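Side-chain contacts in cobalamin biosynthesis protein CobN (Mycobacterium tuberculosis, PDB 7C6O), which probably carries the catalytic centre of the ATP-dependent cobaltochelatase, which inserts cobalt into the corrin ring during cobalamin biosynthesis: residues 617-622 against 752-757; 686-691 against 1115-1120; 693-698 against 1062-1067; 867-872 against 1108-1113. All blocks are in the same frame, centred on the assembly; numbering follows the deposited sequence. Where two conformers were deposited one is given.

Contact 1. Residues 617-622 against 752-757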
loop_
_atom_site.group_PDB
_atom_site.type_symbol
_atom_site.label_atom_id
_atom_site.label_comp_id
_atom_site.label_asym_id
_atom_site.label_seq_id
_atom_site.Cartn_x
_atom_site.Cartn_y
_atom_site.Cartn_z
ATOM N N MET A 617 13.827 -10.189 15.910
ATOM C CA MET A 617 12.948 -9.913 17.038
ATOM C C MET A 617 13.325 -10.786 18.227
ATOM O O MET A 617 13.830 -11.900 18.064
ATOM C CB MET A 617 11.476 -10.166 16.674
ATOM C CG MET A 617 10.999 -9.428 15.430
ATOM S SD MET A 617 10.963 -7.634 15.626
ATOM C CE MET A 617 9.673 -7.448 16.857
ATOM N N ALA A 618 13.059 -10.275 19.428
ATOM C CA ALA A 618 13.294 -11.026 20.655
ATOM C C ALA A 618 12.427 -10.444 21.761
ATOM O O ALA A 618 11.945 -9.313 21.666
ATOM C CB ALA A 618 14.773 -11.001 21.061
ATOM N N ARG A 619 12.235 -11.236 22.815
ATOM C CA ARG A 619 11.442 -10.783 23.950
ATOM C C ARG A 619 12.129 -9.611 24.639
ATOM O O ARG A 619 13.359 -9.556 24.728
ATOM C CB ARG A 619 11.230 -11.935 24.935
ATOM C CG ARG A 619 9.822 -12.022 25.499
ATOM C CD ARG A 619 9.522 -13.424 26.021
ATOM N NE ARG A 619 10.212 -13.712 27.272
ATOM C CZ ARG A 619 9.610 -13.806 28.455
ATOM N NH1 ARG A 619 8.298 -13.642 28.550
ATOM N NH2 ARG A 619 10.320 -14.071 29.541
ATOM N N ALA A 620 11.324 -8.660 25.125
ATOM C CA ALA A 620 11.890 -7.456 25.729
ATOM C C ALA A 620 12.633 -7.775 27.022
ATOM O O ALA A 620 13.682 -7.181 27.300
ATOM C CB ALA A 620 10.790 -6.428 25.988
ATOM N N GLU A 621 12.099 -8.702 27.822
ATOM C CA GLU A 621 12.659 -9.101 29.114
ATOM C C GLU A 621 12.666 -7.945 30.111
ATOM O O GLU A 621 12.183 -6.849 29.807
ATOM C CB GLU A 621 14.072 -9.670 28.943
ATOM C CG GLU A 621 14.130 -10.986 28.175
ATOM C CD GLU A 621 13.303 -12.090 28.821
ATOM O OE1 GLU A 621 12.751 -12.931 28.079
ATOM O OE2 GLU A 621 13.200 -12.119 30.066
ATOM N N THR A 622 13.197 -8.180 31.308
ATOM C CA THR A 622 13.239 -7.166 32.351
ATOM C C THR A 622 14.673 -6.745 32.639
ATOM O O THR A 622 15.633 -7.453 32.323
ATOM C CB THR A 622 12.584 -7.664 33.645
ATOM O OG1 THR A 622 13.261 -8.842 34.102
ATOM C CG2 THR A 622 11.122 -7.981 33.413
ATOM N N THR A 752 3.121 -18.040 35.059
ATOM C CA THR A 752 3.008 -19.169 34.140
ATOM C C THR A 752 3.409 -18.785 32.720
ATOM O O THR A 752 3.830 -19.652 31.945
ATOM C CB THR A 752 1.588 -19.734 34.162
ATOM O OG1 THR A 752 0.644 -18.663 34.039
ATOM C CG2 THR A 752 1.339 -20.483 35.462
ATOM N N VAL A 753 3.288 -17.505 32.359
ATOM C CA VAL A 753 3.782 -17.060 31.057
ATOM C C VAL A 753 5.282 -17.294 30.954
ATOM O O VAL A 753 5.780 -17.800 29.941
ATOM C CB VAL A 753 3.420 -15.580 30.820
ATOM C CG1 VAL A 753 4.096 -15.068 29.555
ATOM C CG2 VAL A 753 1.915 -15.407 30.725
ATOM N N ASP A 754 6.025 -16.951 32.012
ATOM C CA ASP A 754 7.473 -17.127 31.993
ATOM C C ASP A 754 7.854 -18.598 31.909
ATOM O O ASP A 754 8.794 -18.966 31.195
ATOM C CB ASP A 754 8.099 -16.485 33.233
ATOM C CG ASP A 754 8.065 -14.970 33.185
ATOM O OD1 ASP A 754 8.108 -14.410 32.070
ATOM O OD2 ASP A 754 7.995 -14.339 34.262
ATOM N N GLN A 755 7.139 -19.456 32.636
ATOM C CA GLN A 755 7.458 -20.879 32.614
ATOM C C GLN A 755 7.132 -21.497 31.259
ATOM O O GLN A 755 7.893 -22.330 30.751
ATOM C CB GLN A 755 6.707 -21.592 33.738
ATOM C CG GLN A 755 6.993 -21.002 35.110
ATOM C CD GLN A 755 6.032 -21.486 36.175
ATOM O OE1 GLN A 755 5.306 -22.460 35.980
ATOM N NE2 GLN A 755 6.019 -20.799 37.312
ATOM N N THR A 756 6.014 -21.094 30.652
ATOM C CA THR A 756 5.662 -21.625 29.340
ATOM C C THR A 756 6.613 -21.112 28.264
ATOM O O THR A 756 6.965 -21.849 27.336
ATOM C CB THR A 756 4.217 -21.268 29.000
ATOM O OG1 THR A 756 3.365 -21.642 30.089
ATOM C CG2 THR A 756 3.769 -22.007 27.751
ATOM N N GLU A 757 7.043 -19.852 28.374
ATOM C CA GLU A 757 8.027 -19.326 27.432
ATOM C C GLU A 757 9.337 -20.097 27.523
ATOM O O GLU A 757 9.955 -20.409 26.497
ATOM C CB GLU A 757 8.257 -17.835 27.684
ATOM C CG GLU A 757 9.368 -17.213 26.844
ATOM C CD GLU A 757 8.997 -17.056 25.376
ATOM O OE1 GLU A 757 7.794 -17.130 25.042
ATOM O OE2 GLU A 757 9.917 -16.855 24.553
#

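Contact 2. Residues 686-691 against 1115-1120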
loop_
_atom_site.group_PDB
_atom_site.type_symbol
_atom_site.label_atom_id
_atom_site.label_comp_id
_atom_site.label_asym_id
_atom_site.label_seq_id
_atom_site.Cartn_x
_atom_site.Cartn_y
_atom_site.Cartn_z
ATOM N N ASP A 686 1.096 -6.909 38.164
ATOM C CA ASP A 686 1.451 -8.210 37.599
ATOM C C ASP A 686 1.210 -8.250 36.097
ATOM O O ASP A 686 2.079 -8.673 35.325
ATOM C CB ASP A 686 0.638 -9.313 38.283
ATOM C CG ASP A 686 1.420 -10.047 39.349
ATOM O OD1 ASP A 686 2.655 -10.172 39.206
ATOM O OD2 ASP A 686 0.793 -10.511 40.325
ATOM N N GLY A 687 0.019 -7.833 35.666
ATOM C CA GLY A 687 -0.287 -7.843 34.246
ATOM C C GLY A 687 0.571 -6.871 33.459
ATOM O O GLY A 687 1.019 -7.181 32.351
ATOM N N TRP A 688 0.816 -5.685 34.022
ATOM C CA TRP A 688 1.646 -4.693 33.344
ATOM C C TRP A 688 3.074 -5.193 33.186
ATOM O O TRP A 688 3.649 -5.133 32.093
ATOM C CB TRP A 688 1.620 -3.372 34.115
ATOM C CG TRP A 688 2.702 -2.414 33.707
ATOM C CD1 TRP A 688 2.752 -1.674 32.560
ATOM C CD2 TRP A 688 3.887 -2.086 34.446
ATOM N NE1 TRP A 688 3.895 -0.910 32.538
ATOM C CE2 TRP A 688 4.608 -1.144 33.684
ATOM C CE3 TRP A 688 4.408 -2.499 35.678
ATOM C CZ2 TRP A 688 5.823 -0.608 34.114
ATOM C CZ3 TRP A 688 5.614 -1.966 36.102
ATOM C CH2 TRP A 688 6.306 -1.029 35.322
ATOM N N LEU A 689 3.664 -5.689 34.275
ATOM C CA LEU A 689 5.016 -6.233 34.209
ATOM C C LEU A 689 5.098 -7.380 33.210
ATOM O O LEU A 689 6.041 -7.454 32.412
ATOM C CB LEU A 689 5.457 -6.690 35.600
ATOM C CG LEU A 689 6.701 -7.574 35.696
ATOM C CD1 LEU A 689 7.907 -6.860 35.126
ATOM C CD2 LEU A 689 6.950 -7.975 37.139
ATOM N N CYS A 690 4.108 -8.276 33.229
ATOM C CA CYS A 690 4.099 -9.400 32.301
ATOM C C CYS A 690 4.096 -8.924 30.855
ATOM O O CYS A 690 4.830 -9.458 30.016
ATOM C CB CYS A 690 2.886 -10.290 32.576
ATOM S SG CYS A 690 2.733 -11.719 31.475
ATOM N N GLU A 691 3.298 -7.900 30.549
ATOM C CA GLU A 691 3.143 -7.485 29.158
ATOM C C GLU A 691 4.378 -6.748 28.640
ATOM O O GLU A 691 4.783 -6.950 27.489
ATOM C CB GLU A 691 1.880 -6.636 29.008
ATOM C CG GLU A 691 0.606 -7.471 29.136
ATOM C CD GLU A 691 -0.664 -6.698 28.836
ATOM O OE1 GLU A 691 -0.630 -5.451 28.868
ATOM O OE2 GLU A 691 -1.700 -7.345 28.569
ATOM N N THR A 1115 2.710 4.936 25.591
ATOM C CA THR A 1115 3.986 5.640 25.492
ATOM C C THR A 1115 4.971 5.139 26.543
ATOM O O THR A 1115 6.128 4.835 26.229
ATOM C CB THR A 1115 3.773 7.149 25.627
ATOM O OG1 THR A 1115 2.892 7.606 24.591
ATOM C CG2 THR A 1115 5.108 7.884 25.511
ATOM N N THR A 1116 4.526 5.034 27.799
ATOM C CA THR A 1116 5.416 4.535 28.844
ATOM C C THR A 1116 5.771 3.070 28.625
ATOM O O THR A 1116 6.887 2.655 28.952
ATOM C CB THR A 1116 4.793 4.729 30.228
ATOM O OG1 THR A 1116 3.553 4.014 30.311
ATOM C CG2 THR A 1116 4.546 6.203 30.494
ATOM N N ARG A 1117 4.841 2.273 28.088
ATOM C CA ARG A 1117 5.159 0.888 27.751
ATOM C C ARG A 1117 6.263 0.821 26.704
ATOM O O ARG A 1117 7.238 0.079 26.859
ATOM C CB ARG A 1117 3.907 0.166 27.252
ATOM C CG ARG A 1117 2.996 -0.354 28.348
ATOM C CD ARG A 1117 1.655 -0.765 27.771
ATOM N NE ARG A 1117 0.800 -1.414 28.760
ATOM C CZ ARG A 1117 0.570 -2.723 28.804
ATOM N NH1 ARG A 1117 1.127 -3.526 27.909
ATOM N NH2 ARG A 1117 -0.221 -3.228 29.739
ATOM N N VAL A 1118 6.119 1.593 25.624
ATOM C CA VAL A 1118 7.150 1.632 24.589
ATOM C C VAL A 1118 8.449 2.187 25.157
ATOM O O VAL A 1118 9.544 1.709 24.829
ATOM C CB VAL A 1118 6.653 2.453 23.383
ATOM C CG1 VAL A 1118 7.794 2.768 22.431
ATOM C CG2 VAL A 1118 5.545 1.702 22.657
ATOM N N PHE A 1119 8.347 3.187 26.039
ATOM C CA PHE A 1119 9.539 3.801 26.617
ATOM C C PHE A 1119 10.358 2.780 27.398
ATOM O O PHE A 1119 11.575 2.668 27.212
ATOM C CB PHE A 1119 9.137 4.974 27.515
ATOM C CG PHE A 1119 10.292 5.844 27.940
ATOM C CD1 PHE A 1119 10.772 6.840 27.104
ATOM C CD2 PHE A 1119 10.891 5.671 29.177
ATOM C CE1 PHE A 1119 11.829 7.643 27.493
ATOM C CE2 PHE A 1119 11.946 6.473 29.573
ATOM C CZ PHE A 1119 12.416 7.459 28.731
ATOM N N ARG A 1120 9.704 2.009 28.267
ATOM C CA ARG A 1120 10.445 1.067 29.100
ATOM C C ARG A 1120 10.794 -0.213 28.350
ATOM O O ARG A 1120 11.897 -0.742 28.514
ATOM C CB ARG A 1120 9.650 0.741 30.362
ATOM C CG ARG A 1120 9.474 1.915 31.306
ATOM C CD ARG A 1120 9.155 1.403 32.689
ATOM N NE ARG A 1120 8.702 2.445 33.605
ATOM C CZ ARG A 1120 9.486 3.075 34.471
ATOM N NH1 ARG A 1120 10.779 2.784 34.539
ATOM N NH2 ARG A 1120 8.971 3.999 35.273
#

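Contact 3. Residues 693-698 against 1062-1067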
loop_
_atom_site.group_PDB
_atom_site.type_symbol
_atom_site.label_atom_id
_atom_site.label_comp_id
_atom_site.label_asym_id
_atom_site.label_seq_id
_atom_site.Cartn_x
_atom_site.Cartn_y
_atom_site.Cartn_z
ATOM N N LYS A 693 7.402 -7.209 29.752
ATOM C CA LYS A 693 8.480 -8.189 29.705
ATOM C C LYS A 693 8.333 -9.118 28.507
ATOM O O LYS A 693 9.332 -9.501 27.887
ATOM C CB LYS A 693 8.501 -8.994 31.007
ATOM C CG LYS A 693 9.405 -10.213 30.989
ATOM C CD LYS A 693 9.393 -10.926 32.336
ATOM C CE LYS A 693 10.399 -12.060 32.365
ATOM N NZ LYS A 693 10.444 -12.725 33.695
ATOM N N ASP A 694 7.094 -9.466 28.160
ATOM C CA ASP A 694 6.808 -10.502 27.177
ATOM C C ASP A 694 6.732 -9.981 25.747
ATOM O O ASP A 694 6.834 -10.779 24.807
ATOM C CB ASP A 694 5.488 -11.194 27.535
ATOM C CG ASP A 694 5.288 -12.501 26.800
ATOM O OD1 ASP A 694 6.208 -13.345 26.826
ATOM O OD2 ASP A 694 4.202 -12.691 26.213
ATOM N N VAL A 695 6.563 -8.673 25.557
ATOM C CA VAL A 695 6.342 -8.133 24.221
ATOM C C VAL A 695 7.578 -8.345 23.352
ATOM O O VAL A 695 8.721 -8.306 23.831
ATOM C CB VAL A 695 5.961 -6.644 24.307
ATOM C CG1 VAL A 695 7.130 -5.812 24.822
ATOM C CG2 VAL A 695 5.477 -6.134 22.952
ATOM N N GLN A 696 7.352 -8.600 22.066
ATOM C CA GLN A 696 8.447 -8.717 21.114
ATOM C C GLN A 696 8.918 -7.332 20.690
ATOM O O GLN A 696 8.103 -6.464 20.364
ATOM C CB GLN A 696 8.007 -9.520 19.889
ATOM C CG GLN A 696 7.712 -10.984 20.171
ATOM C CD GLN A 696 8.971 -11.789 20.428
ATOM O OE1 GLN A 696 8.956 -12.768 21.174
ATOM N NE2 GLN A 696 10.067 -11.386 19.799
ATOM N N ILE A 697 10.234 -7.126 20.699
ATOM C CA ILE A 697 10.839 -5.899 20.199
ATOM C C ILE A 697 11.956 -6.285 19.242
ATOM O O ILE A 697 12.428 -7.424 19.229
ATOM C CB ILE A 697 11.394 -4.998 21.324
ATOM C CG1 ILE A 697 12.516 -5.721 22.070
ATOM C CG2 ILE A 697 10.286 -4.582 22.281
ATOM C CD1 ILE A 697 13.228 -4.856 23.093
ATOM N N ARG A 698 12.377 -5.329 18.422
ATOM C CA ARG A 698 13.458 -5.630 17.497
ATOM C C ARG A 698 14.777 -5.751 18.250
ATOM O O ARG A 698 15.033 -5.029 19.218
ATOM C CB ARG A 698 13.549 -4.579 16.394
ATOM C CG ARG A 698 13.923 -3.179 16.827
ATOM C CD ARG A 698 13.911 -2.282 15.598
ATOM N NE ARG A 698 14.138 -0.870 15.888
ATOM C CZ ARG A 698 13.206 -0.051 16.368
ATOM N NH1 ARG A 698 11.994 -0.516 16.638
ATOM N NH2 ARG A 698 13.491 1.227 16.587
ATOM N N ASP A 1062 -1.237 -2.423 14.851
ATOM C CA ASP A 1062 -1.538 -3.744 14.325
ATOM C C ASP A 1062 -0.306 -4.573 13.997
ATOM O O ASP A 1062 -0.450 -5.744 13.626
ATOM C CB ASP A 1062 -2.408 -3.611 13.068
ATOM C CG ASP A 1062 -1.962 -2.468 12.171
ATOM O OD1 ASP A 1062 -0.772 -2.089 12.215
ATOM O OD2 ASP A 1062 -2.810 -1.935 11.430
ATOM N N THR A 1063 0.893 -4.005 14.098
ATOM C CA THR A 1063 2.106 -4.742 13.773
ATOM C C THR A 1063 3.136 -4.521 14.873
ATOM O O THR A 1063 3.201 -3.444 15.472
ATOM C CB THR A 1063 2.652 -4.332 12.382
ATOM O OG1 THR A 1063 3.103 -5.497 11.676
ATOM C CG2 THR A 1063 3.797 -3.338 12.494
ATOM N N ARG A 1064 3.914 -5.564 15.162
ATOM C CA ARG A 1064 4.870 -5.539 16.262
ATOM C C ARG A 1064 6.276 -5.153 15.831
ATOM O O ARG A 1064 7.109 -4.858 16.694
ATOM C CB ARG A 1064 4.914 -6.906 16.958
ATOM C CG ARG A 1064 3.916 -7.054 18.087
ATOM C CD ARG A 1064 4.364 -6.288 19.324
ATOM N NE ARG A 1064 3.270 -6.118 20.278
ATOM C CZ ARG A 1064 2.722 -4.947 20.587
ATOM N NH1 ARG A 1064 3.177 -3.832 20.031
ATOM N NH2 ARG A 1064 1.727 -4.890 21.461
ATOM N N GLU A 1065 6.558 -5.143 14.527
ATOM C CA GLU A 1065 7.900 -4.839 14.042
ATOM C C GLU A 1065 8.336 -3.416 14.376
ATOM O O GLU A 1065 9.541 -3.153 14.454
ATOM C CB GLU A 1065 7.969 -5.065 12.531
ATOM C CG GLU A 1065 7.864 -6.530 12.108
ATOM C CD GLU A 1065 6.429 -7.035 12.001
ATOM O OE1 GLU A 1065 5.496 -6.347 12.472
ATOM O OE2 GLU A 1065 6.237 -8.132 11.440
ATOM N N HIS A 1066 7.394 -2.495 14.564
ATOM C CA HIS A 1066 7.705 -1.134 14.974
ATOM C C HIS A 1066 6.650 -0.684 15.973
ATOM O O HIS A 1066 5.615 -1.334 16.145
ATOM C CB HIS A 1066 7.760 -0.179 13.775
ATOM C CG HIS A 1066 6.432 0.045 13.122
ATOM N ND1 HIS A 1066 6.044 -0.612 11.975
ATOM C CD2 HIS A 1066 5.397 0.852 13.462
ATOM C CE1 HIS A 1066 4.831 -0.217 11.633
ATOM N NE2 HIS A 1066 4.413 0.668 12.521
ATOM N N ASP A 1067 6.908 0.443 16.635
ATOM C CA ASP A 1067 5.985 0.962 17.638
ATOM C C ASP A 1067 5.699 2.435 17.360
ATOM O O ASP A 1067 6.190 3.017 16.387
ATOM C CB ASP A 1067 6.523 0.746 19.064
ATOM C CG ASP A 1067 7.911 1.328 19.274
ATOM O OD1 ASP A 1067 8.111 2.535 19.017
ATOM O OD2 ASP A 1067 8.803 0.576 19.729
HETATM O O HOH W 1 7.613 -4.113 19.301
#

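Contact 4. Residues 867-872 against 1108-1113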
loop_
_atom_site.group_PDB
_atom_site.type_symbol
_atom_site.label_atom_id
_atom_site.label_comp_id
_atom_site.label_asym_id
_atom_site.label_seq_id
_atom_site.Cartn_x
_atom_site.Cartn_y
_atom_site.Cartn_z
ATOM N N LEU A 867 -15.077 1.081 23.839
ATOM C CA LEU A 867 -16.238 1.585 24.567
ATOM C C LEU A 867 -16.192 1.178 26.033
ATOM O O LEU A 867 -16.518 1.982 26.915
ATOM C CB LEU A 867 -17.524 1.094 23.904
ATOM C CG LEU A 867 -17.744 1.589 22.470
ATOM C CD1 LEU A 867 -18.987 0.971 21.867
ATOM C CD2 LEU A 867 -17.830 3.106 22.430
ATOM N N ALA A 868 -15.787 -0.063 26.315
ATOM C CA ALA A 868 -15.681 -0.508 27.701
ATOM C C ALA A 868 -14.683 0.338 28.481
ATOM O O ALA A 868 -14.944 0.721 29.626
ATOM C CB ALA A 868 -15.287 -1.985 27.752
ATOM N N ARG A 869 -13.534 0.645 27.873
ATOM C CA ARG A 869 -12.530 1.457 28.551
ATOM C C ARG A 869 -13.069 2.848 28.858
ATOM O O ARG A 869 -12.914 3.356 29.975
ATOM C CB ARG A 869 -11.262 1.549 27.700
ATOM C CG ARG A 869 -10.123 2.318 28.360
ATOM C CD ARG A 869 -9.627 1.605 29.613
ATOM N NE ARG A 869 -8.655 2.398 30.362
ATOM C CZ ARG A 869 -7.338 2.216 30.316
ATOM N NH1 ARG A 869 -6.821 1.261 29.554
ATOM N NH2 ARG A 869 -6.537 2.987 31.038
ATOM N N TYR A 870 -13.711 3.482 27.873
ATOM C CA TYR A 870 -14.216 4.836 28.075
ATOM C C TYR A 870 -15.298 4.863 29.146
ATOM O O TYR A 870 -15.282 5.716 30.042
ATOM C CB TYR A 870 -14.750 5.403 26.761
ATOM C CG TYR A 870 -15.074 6.876 26.837
ATOM C CD1 TYR A 870 -16.332 7.317 27.233
ATOM C CD2 TYR A 870 -14.113 7.829 26.533
ATOM C CE1 TYR A 870 -16.625 8.667 27.308
ATOM C CE2 TYR A 870 -14.398 9.178 26.598
ATOM C CZ TYR A 870 -15.654 9.591 26.989
ATOM O OH TYR A 870 -15.933 10.935 27.057
ATOM N N ARG A 871 -16.252 3.934 29.065
ATOM C CA ARG A 871 -17.345 3.912 30.031
ATOM C C ARG A 871 -16.835 3.595 31.432
ATOM O O ARG A 871 -17.349 4.134 32.421
ATOM C CB ARG A 871 -18.409 2.909 29.586
ATOM C CG ARG A 871 -19.701 2.965 30.385
ATOM C CD ARG A 871 -20.842 2.282 29.645
ATOM N NE ARG A 871 -22.023 2.124 30.491
ATOM C CZ ARG A 871 -22.968 3.046 30.642
ATOM N NH1 ARG A 871 -22.880 4.205 30.004
ATOM N NH2 ARG A 871 -24.005 2.810 31.435
ATOM N N ASP A 872 -15.812 2.740 31.537
ATOM C CA ASP A 872 -15.217 2.452 32.840
ATOM C C ASP A 872 -14.635 3.709 33.475
ATOM O O ASP A 872 -14.713 3.889 34.696
ATOM C CB ASP A 872 -14.132 1.382 32.702
ATOM C CG ASP A 872 -14.699 -0.019 32.594
ATOM O OD1 ASP A 872 -15.930 -0.183 32.742
ATOM O OD2 ASP A 872 -13.911 -0.958 32.358
ATOM N N THR A 1108 -7.292 -2.412 24.733
ATOM C CA THR A 1108 -7.274 -0.965 24.587
ATOM C C THR A 1108 -6.534 -0.357 25.769
ATOM O O THR A 1108 -6.736 -0.766 26.916
ATOM C CB THR A 1108 -8.699 -0.394 24.504
ATOM O OG1 THR A 1108 -9.373 -0.950 23.370
ATOM C CG2 THR A 1108 -8.674 1.125 24.370
ATOM N N ARG A 1109 -5.660 0.602 25.484
ATOM C CA ARG A 1109 -4.978 1.340 26.533
ATOM C C ARG A 1109 -4.906 2.804 26.131
ATOM O O ARG A 1109 -5.131 3.160 24.971
ATOM C CB ARG A 1109 -3.579 0.766 26.810
ATOM C CG ARG A 1109 -2.628 0.796 25.633
ATOM C CD ARG A 1109 -1.347 0.031 25.962
ATOM N NE ARG A 1109 -1.582 -1.406 26.065
ATOM C CZ ARG A 1109 -1.345 -2.278 25.088
ATOM N NH1 ARG A 1109 -0.853 -1.867 23.927
ATOM N NH2 ARG A 1109 -1.598 -3.566 25.273
ATOM N N THR A 1110 -4.615 3.658 27.108
ATOM C CA THR A 1110 -4.479 5.072 26.805
ATOM C C THR A 1110 -3.158 5.330 26.085
ATOM O O THR A 1110 -2.234 4.510 26.109
ATOM C CB THR A 1110 -4.555 5.919 28.078
ATOM O OG1 THR A 1110 -3.392 5.688 28.885
ATOM C CG2 THR A 1110 -5.805 5.572 28.883
ATOM N N LEU A 1111 -3.086 6.485 25.421
ATOM C CA LEU A 1111 -1.846 6.880 24.760
ATOM C C LEU A 1111 -0.714 7.043 25.768
ATOM O O LEU A 1111 0.436 6.687 25.485
ATOM C CB LEU A 1111 -2.063 8.171 23.971
ATOM C CG LEU A 1111 -0.859 8.772 23.241
ATOM C CD1 LEU A 1111 -0.242 7.756 22.290
ATOM C CD2 LEU A 1111 -1.279 10.029 22.492
ATOM N N SER A 1112 -1.016 7.579 26.952
ATOM C CA SER A 1112 0.012 7.697 27.983
ATOM C C SER A 1112 0.531 6.327 28.402
ATOM O O SER A 1112 1.742 6.142 28.581
ATOM C CB SER A 1112 -0.533 8.451 29.194
ATOM O OG SER A 1112 0.417 8.445 30.247
ATOM N N GLU A 1113 -0.372 5.353 28.558
ATOM C CA GLU A 1113 0.038 3.998 28.914
ATOM C C GLU A 1113 0.900 3.376 27.824
ATOM O O GLU A 1113 1.920 2.741 28.116
ATOM C CB GLU A 1113 -1.194 3.127 29.182
ATOM C CG GLU A 1113 -1.892 3.423 30.504
ATOM C CD GLU A 1113 -3.231 2.715 30.640
ATOM O OE1 GLU A 1113 -3.773 2.235 29.620
ATOM O OE2 GLU A 1113 -3.748 2.640 31.773
#

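Contact 1. Residues 617-622 against 752-757
R619 reaches across to E757 and D754, and its guanidinium meets them in two different ways. E757 CG covers a face, 3.6 Å from R619 NE and set toward the rim of the group; the two side chains run antiparallel alongside one another, with the guanidinium and carboxylate planes only 13° apart. The E757 carboxylate lies further along, beside R619 CD, with OE2 4.2 Å from R619 NE and well out of the guanidinium plane, a charge attraction to which no N-H is directed. D754 instead comes to the edge, its carboxylate turned 80° from the guanidinium, and R619 NH2 makes a long, weak salt-bridge hydrogen bond of 3.4 Å to D754 OD1. Two acids hold R619 more closely: E621, in the loop just after the strand, has OE1 2.8 Å from R619 NE, and D694 at the end of helix 675-694 forms a salt bridge with NH1. One shell out, K693 pairs with D754 OD2 and R737 with E757 OE1. The bend of the arginine at chi3 (73°) turns the guanidinium back among these acids. Strand 617-619 is thus tied to helix 750-769 at the surface by charge more than by apolar contact, and the surrounding carboxylates would be expected to stabilise the protonated arginine.

Contact 2. Residues 686-691 against 1115-1120
Charge pairing joins E691 to R1117. One carboxylate oxygen, E691 OE1, faces both terminal nitrogens of the arginine and lies near the guanidinium plane, while the carboxylate itself is turned 67° from that plane. The modelled separation of 2.4 Å between E691 OE1 and R1117 NH2 is too short to be taken literally, and R1117 has a second conformer, so the pairing is best read as an ion pair in this conformer, its exact geometry doubtful. R1117 arrives with its chain extended from CG to NE, which is how a side chain rooted on the flank of its helix spans the gap. The helices, 675-694 and 1111-1123, form a widely spaced pair: the axes of the two segments come no closer than 11.5 Å and cross at -49°, so long side chains rather than backbones make the interface. Nonpolar contact falls to W688. Its CG is anti to the backbone N (chi1 165°), sending the indole across toward the other helix. There W688 CZ2 touches R1120 CD at 4.1 Å, with the methylene at the ring edge. A looser approach, in the conformer given, leaves W688 CD1 4.3 Å from R1117 NE, over a face of that guanidinium. The charged end of R1120 turns to a third element, where its NE forms a salt bridge with D666 of helix 663-666.

Contact 3. Residues 693-698 against 1062-1067
A single water bridges Q696 and R1064 by donating to both backbone carbonyls, at 2.6 Å to Q696 O and 2.8 Å to R1064 O. No direct hydrogen bond crosses between 693-698 and 1062-1067, so this water supplies the polar link between the two backbones. Beside it R1064 folds against V695. The methyl V695 CG2 lies over one face of the R1064 guanidinium, displaced toward its rim and 3.5 Å from R1064 NE, and the two side chains cross at about a right angle. V695 carries this methyl anti to its backbone N, and a bend at chi2 (-75°) brings the arginine to it; the charged end goes on to a salt bridge between R1064 NH2 and D1099. Within the loop, T1063 OG1 donates to E1065 OE1 at 2.7 Å, and S827 holds the other oxygen of that carboxylate. In the conformer given, R698 NH1 is 4.6 Å from D1067 OD2, beyond a salt bridge; R698 instead pairs with D1070. The loop follows strand 1056-1061 and leads into helix 1072-1089 before the neighbouring parallel strand 1094-1099, so V695 and strand 696-698, which follow helix 675-694, pack on the strand-to-helix loop of a beta-alpha-beta crossover.

Contact 4. Residues 867-872 against 1108-1113
R869 and E1113 extend toward one another from their two elements, both terminal nitrogens of the arginine facing the carboxylate, and the glutamate is at the same time part of a capping box that starts helix 1111-1123. The guanidinium and carboxylate planes are turned 50° apart, so the two-nitrogen grip is twisted rather than coplanar. R869 NH2 donates to E1113 OE2 at 2.9 Å, meeting that oxygen from above the carboxylate plane (37° out of it), while R869 NH1 uses the syn lone pair of E1113 OE1 at 3.2 Å. Seen from the arginine, both oxygens lie in the guanidinium plane. E1113 OE1 takes a second donor, T1110 N at 3.0 Å, and T1110 OG1 in turn accepts from E1113 N at 3.1 Å. These reciprocal bonds define the box, and the one from T1110 N helps fix the carboxylate that the arginine meets. R869 leaves helix 853-874 and then kinks (chi2 65°), which aims its guanidinium at the junction where strand 1107-1110, at the edge of its mixed sheet, gives way to the helix. T1110 also covers the guanidinium, its CG2 lying over one face at 3.4 Å from R869 NH2. On the strand side the methyl T1108 CG2 is 4.2 Å from R869 CB, and at the guanidinium edge R869 NH1 makes a weak bond of 3.3 Å to T1108 O.

In the fold
None of the four is a core contact: contacts 1 and 4 lie at the surface, contacts 2 and 3 are partly buried. Contact 2 shares helix 675-694 with contact 3 and helix 1111-1123 with contact 4, and it touches contact 1 through T622 against L689. Contacts 1 and 3 share the two-stranded antiparallel sheet of 617-619 and 696-698. Arginine recurs throughout, but in different roles. The surface contacts rest on carboxylate pairing, dispersed over several acids in contact 1 and concentrated on one helix-capping glutamate in contact 4. Contact 2 adds a tryptophan edge to its ion pair, whereas contact 3 relies on a water and a methyl-covered guanidinium.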